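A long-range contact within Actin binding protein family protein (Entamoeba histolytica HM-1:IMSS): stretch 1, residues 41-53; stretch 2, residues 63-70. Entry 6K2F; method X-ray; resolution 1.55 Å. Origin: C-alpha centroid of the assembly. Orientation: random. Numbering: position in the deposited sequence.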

# COMPACT_ATOMS: atom_id res chain seq x y z
N GLY A 41 2.84 2.37 1.59
CA GLY A 41 1.93 3.05 0.65
C GLY A 41 0.48 2.70 0.94
O GLY A 41 0.11 2.44 2.11
N THR A 42 -0.34 2.72 -0.10
CA THR A 42 -1.81 2.64 -0.02
C THR A 42 -2.33 1.80 -1.20
O THR A 42 -1.51 1.25 -1.96
N SER A 43 -3.63 1.75 -1.37
CA SER A 43 -4.25 1.07 -2.53
C SER A 43 -4.26 2.02 -3.74
O SER A 43 -4.81 1.60 -4.78
N ASP A 44 -3.77 3.26 -3.62
CA ASP A 44 -3.80 4.30 -4.69
C ASP A 44 -2.42 4.44 -5.32
O ASP A 44 -1.55 5.14 -4.78
N PHE A 45 -2.21 3.75 -6.44
CA PHE A 45 -0.92 3.72 -7.18
C PHE A 45 -0.50 5.15 -7.53
O PHE A 45 0.66 5.53 -7.33
N ASP A 46 -1.44 5.93 -8.05
CA ASP A 46 -1.14 7.30 -8.55
C ASP A 46 -0.61 8.17 -7.41
O ASP A 46 0.45 8.80 -7.58
N ALA A 47 -1.32 8.20 -6.28
CA ALA A 47 -0.92 8.97 -5.08
C ALA A 47 0.44 8.46 -4.60
O ALA A 47 1.32 9.27 -4.26
N ASP A 48 0.63 7.15 -4.60
CA ASP A 48 1.85 6.56 -4.00
C ASP A 48 3.09 6.94 -4.83
O ASP A 48 4.20 6.96 -4.26
N LEU A 49 2.94 7.24 -6.12
CA LEU A 49 4.12 7.61 -6.94
C LEU A 49 4.83 8.80 -6.28
O LEU A 49 6.07 8.86 -6.34
N ASP A 50 4.07 9.73 -5.69
CA ASP A 50 4.67 10.95 -5.12
C ASP A 50 5.45 10.62 -3.84
O ASP A 50 6.34 11.43 -3.45
N LEU A 51 5.16 9.49 -3.18
CA LEU A 51 5.89 9.13 -1.92
C LEU A 51 7.38 8.90 -2.21
O LEU A 51 8.19 9.10 -1.30
N VAL A 52 7.73 8.52 -3.43
CA VAL A 52 9.15 8.27 -3.81
C VAL A 52 9.98 9.52 -3.50
O VAL A 52 11.15 9.38 -3.07
N LEU A 53 9.42 10.70 -3.73
CA LEU A 53 10.17 11.97 -3.61
C LEU A 53 10.67 12.18 -2.18
O LEU A 53 11.65 12.96 -2.00
N TYR A 63 17.97 2.93 -6.05
CA TYR A 63 16.92 2.24 -6.81
C TYR A 63 15.63 2.24 -6.00
O TYR A 63 15.64 2.08 -4.78
N ILE A 64 14.51 2.31 -6.71
CA ILE A 64 13.17 2.09 -6.10
C ILE A 64 12.48 0.99 -6.90
O ILE A 64 12.35 1.13 -8.10
N LEU A 65 12.12 -0.10 -6.23
CA LEU A 65 11.27 -1.15 -6.82
C LEU A 65 9.83 -0.81 -6.45
O LEU A 65 9.50 -0.87 -5.27
N PHE A 66 9.07 -0.36 -7.43
CA PHE A 66 7.74 0.25 -7.20
C PHE A 66 6.68 -0.68 -7.79
O PHE A 66 6.63 -0.92 -8.99
N ARG A 67 5.81 -1.16 -6.95
CA ARG A 67 4.79 -2.16 -7.34
C ARG A 67 3.65 -1.48 -8.10
O ARG A 67 3.13 -0.48 -7.62
N THR A 68 3.28 -2.02 -9.25
CA THR A 68 2.12 -1.52 -10.02
C THR A 68 0.85 -2.19 -9.51
O THR A 68 0.91 -3.04 -8.59
N GLU A 69 -0.30 -1.89 -10.13
CA GLU A 69 -1.60 -2.56 -9.84
C GLU A 69 -1.85 -3.75 -10.78
O GLU A 69 -2.91 -4.37 -10.67
N THR A 70 -0.92 -4.03 -11.69
CA THR A 70 -1.09 -5.10 -12.69
C THR A 70 -0.53 -6.39 -12.10
O THR A 70 0.61 -6.38 -11.64

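The helix beginning at Phe45 runs nearly antiparallel to the strand through Phe66 (163° between axes), and no direct hydrogen bond joins the two stretches; apolar packing and water do. Thr42 (chi1 p) points its CB away, yet its carbonyl reaches the strand through water 1, which donates to Thr42 O (2.8 Å) and weakly accepts from Arg67 NH2 (3.2 Å). Water 2 sits between Ser43 O (2.6 Å) and Glu69 OE1 (2.7 Å), within hydrogen-bonding distance of both. Asp44 (t) faces away and caps the helix, its OD1 accepting from Ala47 N at 3.1 Å.

Phe45 (t) points toward the strand, and Phe66 (t), Ile64 (m, m) and Glu69 point back toward stretch 1. Phe45 CE1 meets Phe66 CE1 at 3.5 Å, the ring planes inclined at 78° with centroids 5.5 Å apart, while Phe45 CB lies 3.8 Å from Glu69 CG. Asp48 (m) also points toward the strand, its CB 3.9 Å from Phe66 CZ, but its carboxylate binds Thr42: OD2, also bonded elsewhere in the structure, accepts from Thr42 N (2.8 Å) and OD1 from Thr42 OG1 (2.7 Å).

Leu49 (m, t) leaves the backbone sideways, but CD2 lies over one face of Phe66, 3.8 Å from the ring centroid and 23° off its normal, a CH-pi contact. Val52 (t), pointing toward the strand, completes the row, with CG2 3.8 Å from Phe66 CD2 and CG1 4.1 Å from Ile64 CG1.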

# COMPACT_ATOMS: atom_id res chain seq x y z
CB THR A 42 -2.45 4.05 -0.02
OG1 THR A 42 -2.31 4.61 -1.32
CG2 THR A 42 -1.83 4.98 1.00
CB SER A 43 -5.62 0.63 -2.18
OG SER A 43 -6.44 1.74 -1.93
CB ASP A 44 -4.30 5.65 -4.15
CG ASP A 44 -4.57 6.71 -5.22
OD1 ASP A 44 -4.01 6.59 -6.35
OD2 ASP A 44 -5.34 7.65 -4.91
CB PHE A 45 -1.09 2.88 -8.44
CG PHE A 45 0.03 2.99 -9.43
CD1 PHE A 45 1.15 2.19 -9.30
CD2 PHE A 45 -0.04 3.86 -10.50
CE1 PHE A 45 2.17 2.25 -10.23
CE2 PHE A 45 0.99 3.92 -11.43
CZ PHE A 45 2.10 3.12 -11.28
CB ASP A 46 -2.38 7.93 -9.19
CG ASP A 46 -2.79 7.29 -10.50
OD1 ASP A 46 -1.92 6.77 -11.23
OD2 ASP A 46 -3.99 7.29 -10.79
CB ALA A 47 -1.95 8.80 -3.99
CB ASP A 48 1.74 5.05 -3.83
CG ASP A 48 0.80 4.57 -2.73
OD1 ASP A 48 0.14 5.42 -2.05
OD2 ASP A 48 0.74 3.33 -2.56
CB LEU A 49 3.70 7.92 -8.38
CG LEU A 49 3.45 6.69 -9.24
CD1 LEU A 49 2.74 7.07 -10.53
CD2 LEU A 49 4.76 5.97 -9.53
CB ASP A 50 3.61 12.02 -4.91
CG ASP A 50 3.18 12.69 -6.20
OD1 ASP A 50 3.97 12.66 -7.16
OD2 ASP A 50 2.07 13.27 -6.23
CB LEU A 51 5.28 7.87 -1.31
CG LEU A 51 3.84 8.03 -0.82
CD1 LEU A 51 3.30 6.69 -0.35
CD2 LEU A 51 3.76 9.08 0.29
CB VAL A 52 9.25 7.89 -5.29
CG1 VAL A 52 10.70 7.99 -5.79
CG2 VAL A 52 8.67 6.51 -5.51
CB LEU A 53 9.26 13.11 -4.06
CG LEU A 53 8.74 13.02 -5.49
CD1 LEU A 53 7.81 14.19 -5.81
CD2 LEU A 53 9.89 12.98 -6.47
CB TYR A 63 17.29 0.80 -7.06
CG TYR A 63 18.59 0.58 -7.78
CD1 TYR A 63 18.73 0.93 -9.11
CD2 TYR A 63 19.66 -0.02 -7.15
CE1 TYR A 63 19.92 0.70 -9.79
CE2 TYR A 63 20.83 -0.30 -7.82
CZ TYR A 63 20.97 0.07 -9.14
OH TYR A 63 22.17 -0.19 -9.75
CB ILE A 64 12.26 3.33 -6.13
CG1 ILE A 64 12.93 4.59 -5.59
CG2 ILE A 64 10.97 2.98 -5.39
CD1 ILE A 64 13.05 4.61 -4.13
CB LEU A 65 11.70 -2.51 -6.27
CG LEU A 65 13.17 -2.83 -6.47
CD1 LEU A 65 13.51 -4.16 -5.85
CD2 LEU A 65 13.53 -2.80 -7.93
CB PHE A 66 7.70 1.64 -7.81
CG PHE A 66 6.53 2.46 -7.35
CD1 PHE A 66 5.29 2.27 -7.93
CD2 PHE A 66 6.67 3.44 -6.38
CE1 PHE A 66 4.21 3.03 -7.53
CE2 PHE A 66 5.57 4.16 -5.94
CZ PHE A 66 4.35 3.96 -6.53
CB ARG A 67 4.26 -2.87 -6.09
CG ARG A 67 3.36 -4.05 -6.42
CD ARG A 67 2.82 -4.75 -5.19
NE ARG A 67 2.15 -3.83 -4.28
CZ ARG A 67 0.95 -3.30 -4.46
NH1 ARG A 67 0.23 -3.59 -5.53
NH2 ARG A 67 0.45 -2.47 -3.55
CB THR A 68 2.25 -1.77 -11.53
OG1 THR A 68 2.00 -3.14 -11.84
CG2 THR A 68 3.60 -1.34 -12.06
CB GLU A 69 -2.73 -1.55 -9.98
CG GLU A 69 -2.74 -0.51 -8.87
CD GLU A 69 -2.79 -1.12 -7.49
OE1 GLU A 69 -3.71 -1.91 -7.21
OE2 GLU A 69 -1.87 -0.85 -6.72
CB THR A 70 -0.45 -4.70 -14.03
OG1 THR A 70 -1.20 -3.58 -14.51
CG2 THR A 70 -0.50 -5.82 -15.05
O HOH W 1 0.54 -0.47 -1.08
O HOH W 2 -5.61 -0.77 -5.64